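PDB 5GZT: chitinase from Paenibacillus sp. FPU-7, which probably hydrolyses internal beta-1,4 linkages between N-acetylglucosamine units in chitin and chitodextrins. Local coordinates for residues Lys272-Gly277 / Ala524-Val529; Ala431-Leu436 / Tyr451-Ala456; Thr299-Leu304 / Phe620-Tyr625; Leu481-Leu486 / Asp511-Leu516. One frame throughout, in Å; residues are numbered along the deposited sequence.

Interaction 1 of 4, residues Lys272-Gly277 / Ala524-Val529; sequences KAFVQG and AEKLMV. With FMT (formic acid), chain G.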
# COMPACT_ATOMS: atom_id res chain seq x y z
N LYS B 272 12.42 15.43 -3.13
CA LYS B 272 11.52 14.35 -2.66
C LYS B 272 12.35 13.12 -2.36
O LYS B 272 13.20 12.77 -3.16
CB LYS B 272 10.58 13.89 -3.77
CG LYS B 272 9.48 14.83 -4.16
CD LYS B 272 9.02 14.44 -5.57
CE LYS B 272 7.93 15.38 -6.06
NZ LYS B 272 7.24 14.89 -7.28
N ALA B 273 12.07 12.47 -1.23
CA ALA B 273 12.57 11.13 -0.93
C ALA B 273 11.41 10.17 -0.73
O ALA B 273 10.29 10.59 -0.41
CB ALA B 273 13.38 11.12 0.34
N PHE B 274 11.69 8.88 -0.84
CA PHE B 274 10.63 7.86 -0.77
C PHE B 274 10.96 6.88 0.32
O PHE B 274 12.04 6.29 0.32
CB PHE B 274 10.56 7.19 -2.11
CG PHE B 274 10.31 8.14 -3.24
CD1 PHE B 274 9.04 8.65 -3.44
CD2 PHE B 274 11.34 8.58 -4.06
CE1 PHE B 274 8.78 9.54 -4.47
CE2 PHE B 274 11.09 9.51 -5.09
CZ PHE B 274 9.79 9.98 -5.29
N VAL B 275 10.04 6.74 1.27
CA VAL B 275 10.21 5.85 2.42
C VAL B 275 9.50 4.51 2.05
O VAL B 275 8.35 4.52 1.59
CB VAL B 275 9.68 6.53 3.69
CG1 VAL B 275 9.62 5.59 4.87
CG2 VAL B 275 10.61 7.70 4.05
N GLN B 276 10.23 3.39 2.19
CA GLN B 276 9.69 2.07 1.88
C GLN B 276 8.41 1.80 2.71
O GLN B 276 8.10 2.50 3.67
CB GLN B 276 10.74 0.98 2.20
CG GLN B 276 11.94 0.93 1.28
CD GLN B 276 12.93 -0.17 1.71
OE1 GLN B 276 12.59 -1.08 2.48
NE2 GLN B 276 14.16 -0.09 1.22
N GLY B 277 7.68 0.75 2.34
CA GLY B 277 6.55 0.28 3.14
C GLY B 277 5.16 0.67 2.65
O GLY B 277 4.17 0.47 3.35
N ALA B 524 14.66 1.22 -7.90
CA ALA B 524 13.98 0.25 -6.99
C ALA B 524 12.93 0.93 -6.14
O ALA B 524 11.76 0.48 -6.12
CB ALA B 524 15.01 -0.52 -6.11
N GLU B 525 13.37 2.03 -5.51
CA GLU B 525 12.62 3.05 -4.78
C GLU B 525 11.20 3.37 -5.31
O GLU B 525 10.32 3.84 -4.59
CB GLU B 525 13.45 4.38 -4.85
CG GLU B 525 13.27 5.28 -3.65
CD GLU B 525 14.45 6.20 -3.43
OE1 GLU B 525 14.88 6.44 -2.26
OE2 GLU B 525 14.95 6.66 -4.48
N LYS B 526 11.04 3.23 -6.60
CA LYS B 526 9.82 3.66 -7.28
C LYS B 526 9.07 2.43 -7.86
O LYS B 526 8.18 2.59 -8.77
CB LYS B 526 10.18 4.65 -8.41
CG LYS B 526 10.58 6.05 -7.93
CD LYS B 526 10.72 7.06 -9.06
CE LYS B 526 10.63 8.49 -8.46
NZ LYS B 526 10.61 9.48 -9.56
N LEU B 527 9.44 1.22 -7.42
CA LEU B 527 8.79 0.01 -7.96
C LEU B 527 7.93 -0.65 -6.91
O LEU B 527 8.48 -1.12 -5.88
CB LEU B 527 9.79 -0.99 -8.46
CG LEU B 527 10.48 -0.56 -9.76
CD1 LEU B 527 11.54 -1.62 -10.00
CD2 LEU B 527 9.55 -0.47 -10.95
N MET B 528 6.63 -0.71 -7.17
CA MET B 528 5.73 -1.47 -6.30
C MET B 528 5.51 -2.83 -6.98
O MET B 528 5.26 -2.96 -8.21
CB MET B 528 4.39 -0.80 -6.13
CG MET B 528 4.40 0.51 -5.40
SD MET B 528 4.47 0.44 -3.65
CE MET B 528 2.83 -0.16 -3.23
N VAL B 529 5.60 -3.84 -6.16
CA VAL B 529 5.38 -5.19 -6.63
C VAL B 529 3.89 -5.52 -6.52
O VAL B 529 3.29 -5.29 -5.46
CB VAL B 529 6.23 -6.14 -5.77
CG1 VAL B 529 5.77 -7.60 -5.90
CG2 VAL B 529 7.69 -5.94 -6.17
C FMT G . 9.19 12.45 -8.26
O1 FMT G . 8.68 13.07 -9.22
O2 FMT G . 10.44 11.95 -8.26
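The phenyl ring of Phe-274 is approached obliquely by two aliphatic carbons, CG of Glu-525 and CE of Lys-526, while a formic acid molecule, probably from the crystallisation liquor, lies at its edge, with the ligand carbon in the ring plane. Lys-526 contributes the closer contact: its chain, extended beyond CG, brings CE to 3.6 Å from Phe-274 CE2. Glu-525 comes in at nearly a right angle to the aromatic side chain, its CG 3.7 Å from Phe-274 CB and its carboxylate plane turned 59° from the ring. Because Glu-525 was modelled in two conformers, this part of the contact is tentative. The phenyl group reaches its partners with CG anti to the carbonyl carbon (chi1 -58°), and Phe-274 CZ lies 3.6 Å from O2 of the ligand. Formic acid O2 also accepts a hydrogen bond from Lys-526 NZ at 2.8 Å, whereas O1 receives only a weak one from Lys-272 NZ. With an alanine here, the methylenes of Lys-526 and Glu-525 would probably lose their aromatic partner and a gap would open between strand 264-284 and the turn leading into strand 527-532. This part of strand 264-284 pairs with strand 251-261, ahead of its barrel portion, and the contact sets it against the turn that enters barrel strand 527-532. Lys-526 NZ also bonds to the carbonyls of Thr-473 and Leu-476, and Lys-272 NZ to Tyr-450 OH. The chemistry is therefore split: apolar methylenes meet the ring, while two lysines converge on a small acid that, if ionised, would offset their positive charge.

Interaction 2 of 4, residues Ala431-Leu436 / Tyr451-Ala456; sequences ALLKLL and YELAIA
Leu-453 meets the helix with both of its methyls because its CG stands anti to the backbone N (chi1 -176°), which carries the branch straight out from strand 452-457. Leu-433 and Leu-436 answer with CG anti to the carbonyl carbon, while Ile-455 has CG1 between the backbone N and the carbonyl carbon (chi1 68°), leaving CG2 as the branch that faces the helix. CD2 of Leu-433 drops between the two strand residues, 3.9 Å from Ile-455 CG2 and 4.2 Å from Leu-453 CD2. It meets the isoleucine at about a right angle and the leucine on a slant. The two methyls of Leu-453 divide the work: CD1 lies 4.1 Å from Leu-436 CB, and CD2 rests 3.7 Å from the backbone oxygen of Leu-433. Every touching residue is buried and no hydrogen bond passes between the segments, so the interface is held by apolar packing. The axes of the two segments come within 9.9 Å and run nearly antiparallel, at 157°, as is usual for a helix returning along the outside of a TIM barrel to the strand that follows it. Leu-453 and Ile-455 point outward from that strand. One residue before Leu-453, Glu-452 bonds to Tyr-478 OH and His-303 NE2. Helix 425-447 is itself wedged among neighbours: Leu-432 and Leu-436 lean on Phe-388 and Ala-389 of helix 382-398, and Leu-433 and Leu-436 both reach Leu-406 of strand 403-407, the adjacent barrel strand and part of the catalytic signature segment of the family.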
# COMPACT_ATOMS: atom_id res chain seq x y z
N ALA B 431 4.02 13.05 -22.29
CA ALA B 431 3.50 14.45 -22.25
C ALA B 431 2.32 14.58 -21.28
O ALA B 431 2.26 15.50 -20.45
CB ALA B 431 3.09 14.87 -23.66
N LEU B 432 1.40 13.61 -21.36
CA LEU B 432 0.26 13.63 -20.44
C LEU B 432 0.70 13.60 -18.99
O LEU B 432 0.20 14.35 -18.13
CB LEU B 432 -0.72 12.47 -20.79
CG LEU B 432 -1.86 12.15 -19.85
CD1 LEU B 432 -2.72 13.37 -19.48
CD2 LEU B 432 -2.69 11.07 -20.54
N LEU B 433 1.67 12.73 -18.71
CA LEU B 433 2.18 12.62 -17.33
C LEU B 433 2.87 13.89 -16.89
O LEU B 433 2.71 14.37 -15.75
CB LEU B 433 3.11 11.39 -17.22
CG LEU B 433 2.38 10.03 -17.27
CD1 LEU B 433 3.39 8.92 -17.40
CD2 LEU B 433 1.50 9.81 -16.06
N LYS B 434 3.70 14.41 -17.78
CA LYS B 434 4.34 15.73 -17.54
C LYS B 434 3.33 16.80 -17.13
O LYS B 434 3.42 17.48 -16.06
CB LYS B 434 5.04 16.12 -18.83
CG LYS B 434 5.82 17.42 -18.78
CD LYS B 434 6.61 17.56 -20.08
CE LYS B 434 7.54 18.76 -20.07
NZ LYS B 434 6.78 20.01 -19.86
N LEU B 435 2.31 16.93 -17.98
CA LEU B 435 1.28 17.91 -17.72
C LEU B 435 0.67 17.76 -16.35
O LEU B 435 0.55 18.73 -15.60
CB LEU B 435 0.21 17.85 -18.80
CG LEU B 435 -0.90 18.91 -18.73
CD1 LEU B 435 -0.38 20.35 -18.62
CD2 LEU B 435 -1.77 18.72 -19.96
N LEU B 436 0.31 16.53 -15.99
CA LEU B 436 -0.42 16.31 -14.73
C LEU B 436 0.43 16.66 -13.56
O LEU B 436 -0.03 17.18 -12.49
CB LEU B 436 -0.84 14.80 -14.63
CG LEU B 436 -2.00 14.36 -15.52
CD1 LEU B 436 -1.92 12.86 -15.77
CD2 LEU B 436 -3.29 14.76 -14.86
N TYR B 451 0.62 16.22 -3.67
CA TYR B 451 -0.23 15.26 -4.44
C TYR B 451 0.66 14.24 -5.15
O TYR B 451 1.65 14.62 -5.80
CB TYR B 451 -1.13 15.96 -5.51
CG TYR B 451 -1.97 17.09 -4.91
CD1 TYR B 451 -2.82 16.83 -3.84
CD2 TYR B 451 -1.86 18.43 -5.37
CE1 TYR B 451 -3.56 17.85 -3.24
CE2 TYR B 451 -2.59 19.49 -4.77
CZ TYR B 451 -3.43 19.20 -3.70
OH TYR B 451 -4.20 20.13 -3.06
N GLU B 452 0.27 12.97 -5.08
CA GLU B 452 0.97 11.87 -5.74
C GLU B 452 0.52 11.70 -7.18
O GLU B 452 -0.62 11.93 -7.51
CB GLU B 452 0.73 10.55 -4.99
CG GLU B 452 1.40 10.38 -3.65
CD GLU B 452 1.41 8.90 -3.15
OE1 GLU B 452 0.56 8.12 -3.63
OE2 GLU B 452 2.25 8.51 -2.28
N LEU B 453 1.43 11.31 -8.04
CA LEU B 453 1.10 10.87 -9.37
C LEU B 453 1.77 9.51 -9.60
O LEU B 453 2.98 9.34 -9.35
CB LEU B 453 1.61 11.82 -10.42
CG LEU B 453 1.22 11.47 -11.84
CD1 LEU B 453 -0.29 11.62 -12.08
CD2 LEU B 453 1.98 12.34 -12.79
N ALA B 454 0.99 8.54 -10.09
CA ALA B 454 1.46 7.15 -10.22
C ALA B 454 0.79 6.51 -11.39
O ALA B 454 -0.20 7.03 -11.90
CB ALA B 454 1.20 6.36 -8.91
N ILE B 455 1.37 5.42 -11.87
CA ILE B 455 0.74 4.60 -12.86
C ILE B 455 0.73 3.14 -12.45
O ILE B 455 1.54 2.73 -11.60
CB ILE B 455 1.41 4.71 -14.24
CG1 ILE B 455 2.82 4.10 -14.26
CG2 ILE B 455 1.39 6.17 -14.68
CD1 ILE B 455 3.41 4.01 -15.65
N ALA B 456 -0.16 2.38 -13.07
CA ALA B 456 -0.04 0.91 -13.19
C ALA B 456 0.54 0.54 -14.53
O ALA B 456 0.09 1.02 -15.57
CB ALA B 456 -1.38 0.20 -12.97

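Interaction 3 of 4, residues Thr299-Leu304 / Phe620-Tyr625; sequences TKFTHL and FMYWEY
Phe-301 meets Tyr-622 and Tyr-625 on the outside of the family 18 TIM barrel, where the residues entering strand 303-312 face the end of strand 619-623, with strand 264-284 pairing between the two strands. From its CB outward, the phenylalanine side chain changes partner. CB is 4.0 Å from the hydroxyl oxygen of Tyr-622, and CD2, a little farther along, is 3.7 Å from the same oxygen, which approaches the ring obliquely. At CE2 the neighbour becomes Tyr-625, whose CE1 is 3.7 Å away and lies in the plane of the phenyl ring. The two rings form an offset edge-to-face (T-shaped) pair, the edge of Phe-301 directed at the face of Tyr-625, with centroids 5.5 Å apart and planes at 80°. This pose depends on CG of Phe-301 sitting between the backbone N and the carbonyl carbon (chi1 50°), which swings the ring toward both tyrosines. A valine in place of Phe-301 would probably abolish the ring pair and open a gap beside Tyr-625 and the end of Tyr-622. Each tyrosine has a further hold: Tyr-625 OH bonds to the backbone N of Asp-297 and its ring meets His-632, while Tyr-622 stacks on Phe-533 and touches Ala-635 and Ile-638 of helix 633-642, which covers this side. The polar link across the contact is made by one water molecule: Tyr-622 OH donates to it at 2.7 Å, and the water in turn donates to the backbone oxygen of Lys-300 at 2.6 Å.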
# COMPACT_ATOMS: atom_id res chain seq x y z
N THR B 299 -6.40 0.15 8.60
CA THR B 299 -5.11 0.09 9.34
C THR B 299 -4.08 -0.80 8.66
O THR B 299 -2.93 -0.71 8.98
CB THR B 299 -5.24 -0.32 10.82
OG1 THR B 299 -5.63 -1.70 10.96
CG2 THR B 299 -6.29 0.57 11.56
N LYS B 300 -4.48 -1.65 7.73
CA LYS B 300 -3.55 -2.60 7.11
C LYS B 300 -2.96 -2.17 5.76
O LYS B 300 -2.22 -2.95 5.10
CB LYS B 300 -4.27 -3.91 6.96
CG LYS B 300 -4.91 -4.39 8.23
CD LYS B 300 -3.87 -4.62 9.30
CE LYS B 300 -4.55 -4.96 10.61
NZ LYS B 300 -3.61 -5.83 11.31
N PHE B 301 -3.25 -0.95 5.36
CA PHE B 301 -2.66 -0.48 4.14
C PHE B 301 -2.42 1.00 4.24
O PHE B 301 -2.93 1.63 5.15
CB PHE B 301 -3.50 -0.84 2.91
CG PHE B 301 -4.97 -0.49 2.98
CD1 PHE B 301 -5.42 0.82 2.79
CD2 PHE B 301 -5.92 -1.50 3.06
CE1 PHE B 301 -6.79 1.11 2.82
CE2 PHE B 301 -7.28 -1.24 3.11
CZ PHE B 301 -7.74 0.07 2.98
N THR B 302 -1.66 1.54 3.32
CA THR B 302 -1.30 2.96 3.39
C THR B 302 -1.97 3.78 2.33
O THR B 302 -2.13 5.02 2.51
CB THR B 302 0.22 3.18 3.25
OG1 THR B 302 0.65 2.75 1.96
CG2 THR B 302 0.92 2.42 4.30
N HIS B 303 -2.35 3.13 1.24
CA HIS B 303 -2.99 3.78 0.11
C HIS B 303 -4.18 2.96 -0.35
O HIS B 303 -4.10 1.75 -0.40
CB HIS B 303 -2.08 3.87 -1.08
CG HIS B 303 -0.93 4.81 -0.93
ND1 HIS B 303 0.02 4.70 0.06
CD2 HIS B 303 -0.52 5.84 -1.73
CE1 HIS B 303 0.95 5.62 -0.11
NE2 HIS B 303 0.62 6.35 -1.16
N LEU B 304 -5.25 3.63 -0.74
CA LEU B 304 -6.47 3.02 -1.23
C LEU B 304 -6.70 3.63 -2.61
O LEU B 304 -6.72 4.86 -2.74
CB LEU B 304 -7.53 3.24 -0.19
CG LEU B 304 -9.07 3.24 -0.30
CD1 LEU B 304 -9.57 2.71 -1.61
CD2 LEU B 304 -9.70 2.62 0.94
N PHE B 620 4.10 -3.05 -1.67
CA PHE B 620 3.25 -4.11 -2.11
C PHE B 620 1.93 -3.54 -2.60
O PHE B 620 1.21 -2.87 -1.86
CB PHE B 620 3.03 -5.07 -0.93
CG PHE B 620 2.67 -6.52 -1.33
CD1 PHE B 620 1.65 -6.81 -2.27
CD2 PHE B 620 3.22 -7.60 -0.67
CE1 PHE B 620 1.33 -8.12 -2.61
CE2 PHE B 620 2.88 -8.90 -1.02
CZ PHE B 620 1.92 -9.14 -1.98
N MET B 621 1.59 -3.80 -3.86
CA MET B 621 0.27 -3.39 -4.42
C MET B 621 -0.57 -4.67 -4.65
O MET B 621 0.01 -5.69 -5.01
CB MET B 621 0.45 -2.70 -5.78
CG MET B 621 -0.86 -2.44 -6.52
SD MET B 621 -1.46 -3.75 -7.56
CE MET B 621 -0.42 -3.60 -9.03
N TYR B 622 -1.88 -4.61 -4.48
CA TYR B 622 -2.73 -5.76 -4.81
C TYR B 622 -4.11 -5.43 -5.35
O TYR B 622 -4.69 -4.43 -4.97
CB TYR B 622 -2.83 -6.66 -3.58
CG TYR B 622 -3.29 -6.03 -2.26
CD1 TYR B 622 -4.63 -5.66 -2.03
CD2 TYR B 622 -2.42 -5.84 -1.25
CE1 TYR B 622 -5.04 -5.09 -0.77
CE2 TYR B 622 -2.81 -5.37 -0.01
CZ TYR B 622 -4.13 -4.97 0.22
OH TYR B 622 -4.41 -4.49 1.53
N TRP B 623 -4.56 -6.28 -6.28
CA TRP B 623 -5.85 -6.25 -6.90
C TRP B 623 -6.59 -7.50 -6.45
O TRP B 623 -6.09 -8.60 -6.72
CB TRP B 623 -5.70 -6.39 -8.41
CG TRP B 623 -7.03 -6.42 -9.07
CD1 TRP B 623 -7.79 -7.51 -9.39
CD2 TRP B 623 -7.77 -5.29 -9.48
NE1 TRP B 623 -8.96 -7.12 -9.96
CE2 TRP B 623 -9.00 -5.76 -10.02
CE3 TRP B 623 -7.54 -3.93 -9.45
CZ2 TRP B 623 -9.99 -4.91 -10.49
CZ3 TRP B 623 -8.56 -3.06 -9.94
CH2 TRP B 623 -9.72 -3.55 -10.48
N GLU B 624 -7.73 -7.40 -5.76
CA GLU B 624 -8.25 -6.19 -5.15
C GLU B 624 -8.85 -6.59 -3.79
O GLU B 624 -9.17 -7.76 -3.53
CB GLU B 624 -9.25 -5.42 -6.06
CG GLU B 624 -10.33 -6.21 -6.82
CD GLU B 624 -11.59 -6.46 -6.00
OE1 GLU B 624 -12.54 -6.89 -6.61
OE2 GLU B 624 -11.61 -6.27 -4.77
N TYR B 625 -8.92 -5.60 -2.91
CA TYR B 625 -9.14 -5.82 -1.45
C TYR B 625 -10.36 -6.68 -1.16
O TYR B 625 -10.29 -7.49 -0.23
CB TYR B 625 -9.21 -4.50 -0.72
CG TYR B 625 -9.35 -4.58 0.80
CD1 TYR B 625 -8.25 -4.62 1.61
CD2 TYR B 625 -10.62 -4.61 1.41
CE1 TYR B 625 -8.36 -4.78 2.98
CE2 TYR B 625 -10.73 -4.66 2.80
CZ TYR B 625 -9.61 -4.76 3.57
OH TYR B 625 -9.68 -4.85 4.95
O HOH W 1 -2.60 -4.97 3.46

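Interaction 4 of 4, residues Leu481-Leu486 / Asp511-Leu516; sequences LMTYDL and DSTVKL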
# COMPACT_ATOMS: atom_id res chain seq x y z
N LEU B 481 3.57 -2.19 -10.45
CA LEU B 481 3.79 -3.24 -11.42
C LEU B 481 2.73 -4.33 -11.35
O LEU B 481 2.55 -4.96 -10.32
CB LEU B 481 5.15 -3.88 -11.26
CG LEU B 481 6.42 -3.06 -11.40
CD1 LEU B 481 7.62 -3.90 -10.91
CD2 LEU B 481 6.56 -2.69 -12.88
N MET B 482 2.10 -4.58 -12.48
CA MET B 482 1.04 -5.55 -12.62
C MET B 482 1.63 -6.94 -12.80
O MET B 482 1.49 -7.56 -13.83
CB MET B 482 0.08 -5.15 -13.74
CG MET B 482 -0.77 -3.97 -13.29
SD MET B 482 -2.16 -3.53 -14.38
CE MET B 482 -1.23 -3.07 -15.79
N THR B 483 2.29 -7.39 -11.73
CA THR B 483 2.94 -8.66 -11.70
C THR B 483 1.91 -9.79 -11.35
O THR B 483 2.14 -10.58 -10.41
CB THR B 483 4.13 -8.65 -10.74
OG1 THR B 483 3.75 -8.08 -9.49
CG2 THR B 483 5.35 -7.88 -11.40
N TYR B 484 0.87 -9.91 -12.19
CA TYR B 484 -0.17 -10.92 -12.09
C TYR B 484 -0.75 -11.05 -13.47
O TYR B 484 -0.33 -10.30 -14.38
CB TYR B 484 -1.19 -10.54 -11.03
CG TYR B 484 -1.69 -9.12 -11.02
CD1 TYR B 484 -2.50 -8.63 -12.04
CD2 TYR B 484 -1.39 -8.26 -9.96
CE1 TYR B 484 -3.00 -7.36 -11.99
CE2 TYR B 484 -1.87 -6.97 -9.92
CZ TYR B 484 -2.68 -6.51 -10.93
OH TYR B 484 -3.18 -5.22 -10.88
N ASP B 485 -1.62 -12.01 -13.67
CA ASP B 485 -1.98 -12.51 -14.95
C ASP B 485 -0.80 -12.80 -15.85
O ASP B 485 -0.91 -12.66 -17.07
CB ASP B 485 -2.91 -11.50 -15.66
CG ASP B 485 -4.15 -11.19 -14.83
OD1 ASP B 485 -4.72 -12.08 -14.15
OD2 ASP B 485 -4.48 -10.00 -14.77
N LEU B 486 0.32 -13.26 -15.29
CA LEU B 486 1.49 -13.46 -16.08
C LEU B 486 1.33 -14.60 -17.02
O LEU B 486 2.03 -14.67 -18.03
CB LEU B 486 2.70 -13.62 -15.18
CG LEU B 486 2.94 -12.33 -14.43
CD1 LEU B 486 4.18 -12.48 -13.55
CD2 LEU B 486 3.23 -11.11 -15.32
N ASP B 511 10.03 -11.44 -10.03
CA ASP B 511 11.49 -11.23 -10.15
C ASP B 511 11.88 -10.88 -11.63
O ASP B 511 12.56 -9.89 -11.87
CB ASP B 511 12.18 -12.46 -9.72
CG ASP B 511 13.71 -12.34 -9.69
OD1 ASP B 511 14.23 -11.36 -9.13
OD2 ASP B 511 14.34 -13.29 -10.24
N SER B 512 11.39 -11.62 -12.59
CA SER B 512 11.64 -11.30 -14.00
C SER B 512 11.19 -9.90 -14.34
O SER B 512 11.91 -9.19 -15.05
CB SER B 512 11.09 -12.34 -14.97
OG SER B 512 9.66 -12.26 -15.10
N THR B 513 10.05 -9.46 -13.79
CA THR B 513 9.55 -8.14 -14.08
C THR B 513 10.35 -7.02 -13.45
O THR B 513 10.66 -5.98 -14.09
CB THR B 513 8.07 -8.01 -13.68
OG1 THR B 513 7.35 -9.07 -14.34
CG2 THR B 513 7.48 -6.72 -14.14
N VAL B 514 10.68 -7.18 -12.19
CA VAL B 514 11.43 -6.21 -11.48
C VAL B 514 12.81 -6.08 -12.14
O VAL B 514 13.31 -4.96 -12.27
CB VAL B 514 11.57 -6.55 -10.01
CG1 VAL B 514 12.62 -5.66 -9.34
CG2 VAL B 514 10.19 -6.40 -9.28
N LYS B 515 13.36 -7.19 -12.64
CA LYS B 515 14.69 -7.17 -13.26
C LYS B 515 14.56 -6.39 -14.60
O LYS B 515 15.45 -5.64 -14.92
CB LYS B 515 15.21 -8.56 -13.48
CG LYS B 515 15.76 -9.18 -12.23
CD LYS B 515 16.08 -10.67 -12.48
CE LYS B 515 16.75 -11.22 -11.25
NZ LYS B 515 16.91 -12.67 -11.07
N LEU B 516 13.47 -6.58 -15.33
CA LEU B 516 13.22 -5.86 -16.57
C LEU B 516 13.14 -4.37 -16.33
O LEU B 516 13.78 -3.57 -17.04
CB LEU B 516 11.99 -6.37 -17.32
CG LEU B 516 11.42 -5.56 -18.48
CD1 LEU B 516 12.30 -5.69 -19.76
CD2 LEU B 516 10.00 -6.03 -18.77
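Thr-483, which packs its methyl against Thr-513 of helix 510-519, stands at the centre of an inverse gamma turn that directly follows another centred on Met-482. Each turn is closed by a weak backbone bond, from Thr-483 N to Leu-481 O at 2.8 Å and from Tyr-484 N to Met-482 O at 2.9 Å. The chain thus kinks sharply as it leaves strand 478-481. The threonines meet through carbon: Thr-483 CG2 is 3.6 Å from Thr-513 CB, the two side chains set at a slant. With OG1 of Thr-483 between the backbone N and the carbonyl carbon (chi1 48°), CG2 is left to face the helix. Both hydroxyls are satisfied by backbone carbonyls, that of Thr-483 by Gly-530 O and that of Thr-513 by Ser-509 O. Two residues earlier, at the end of the strand, Leu-481 CD1 touches Val-514 CG2 at 3.9 Å, the side chains crossing nearly at right angles. Asp-511, whose CB points away from the loop, is met at OD2 on its syn side by Lys-515 NZ at 2.8 Å, an i to i+4 salt bridge along the helix. Such helix packing outside a sharply turned strand end fits the sixth strand of the family 18 TIM barrel, where the Tyr-Asp pair after the strand lines the catalytic cleft in relatives, as Tyr-484 and Asp-485 probably do here.

All four interactions gather round the first family 18 barrel, interaction 1 where the preceding strands run into it. Interactions 1 and 3 share a strand pair, Val-529 O lying 2.8 Å from Met-621 N, and interaction 1 joins interaction 4 through Met-528 O and Leu-481 N, 2.9 Å apart. Interactions 2 and 3, with centres about 20 Å apart, meet across the barrel interior, where Glu-452 OE2 is 2.9 Å from His-303 NE2. Interactions 3 and 4 converge where Tyr-484 OH lies 3.7 Å from Trp-623 CB. In family 18 relatives the tryptophan closing the last barrel strand floors the substrate cleft, so Trp-623 and Tyr-484 probably border the active site, while the packing of interaction 3 itself is on the outside and interaction 1 flanks the opposite, N-terminal strand ends.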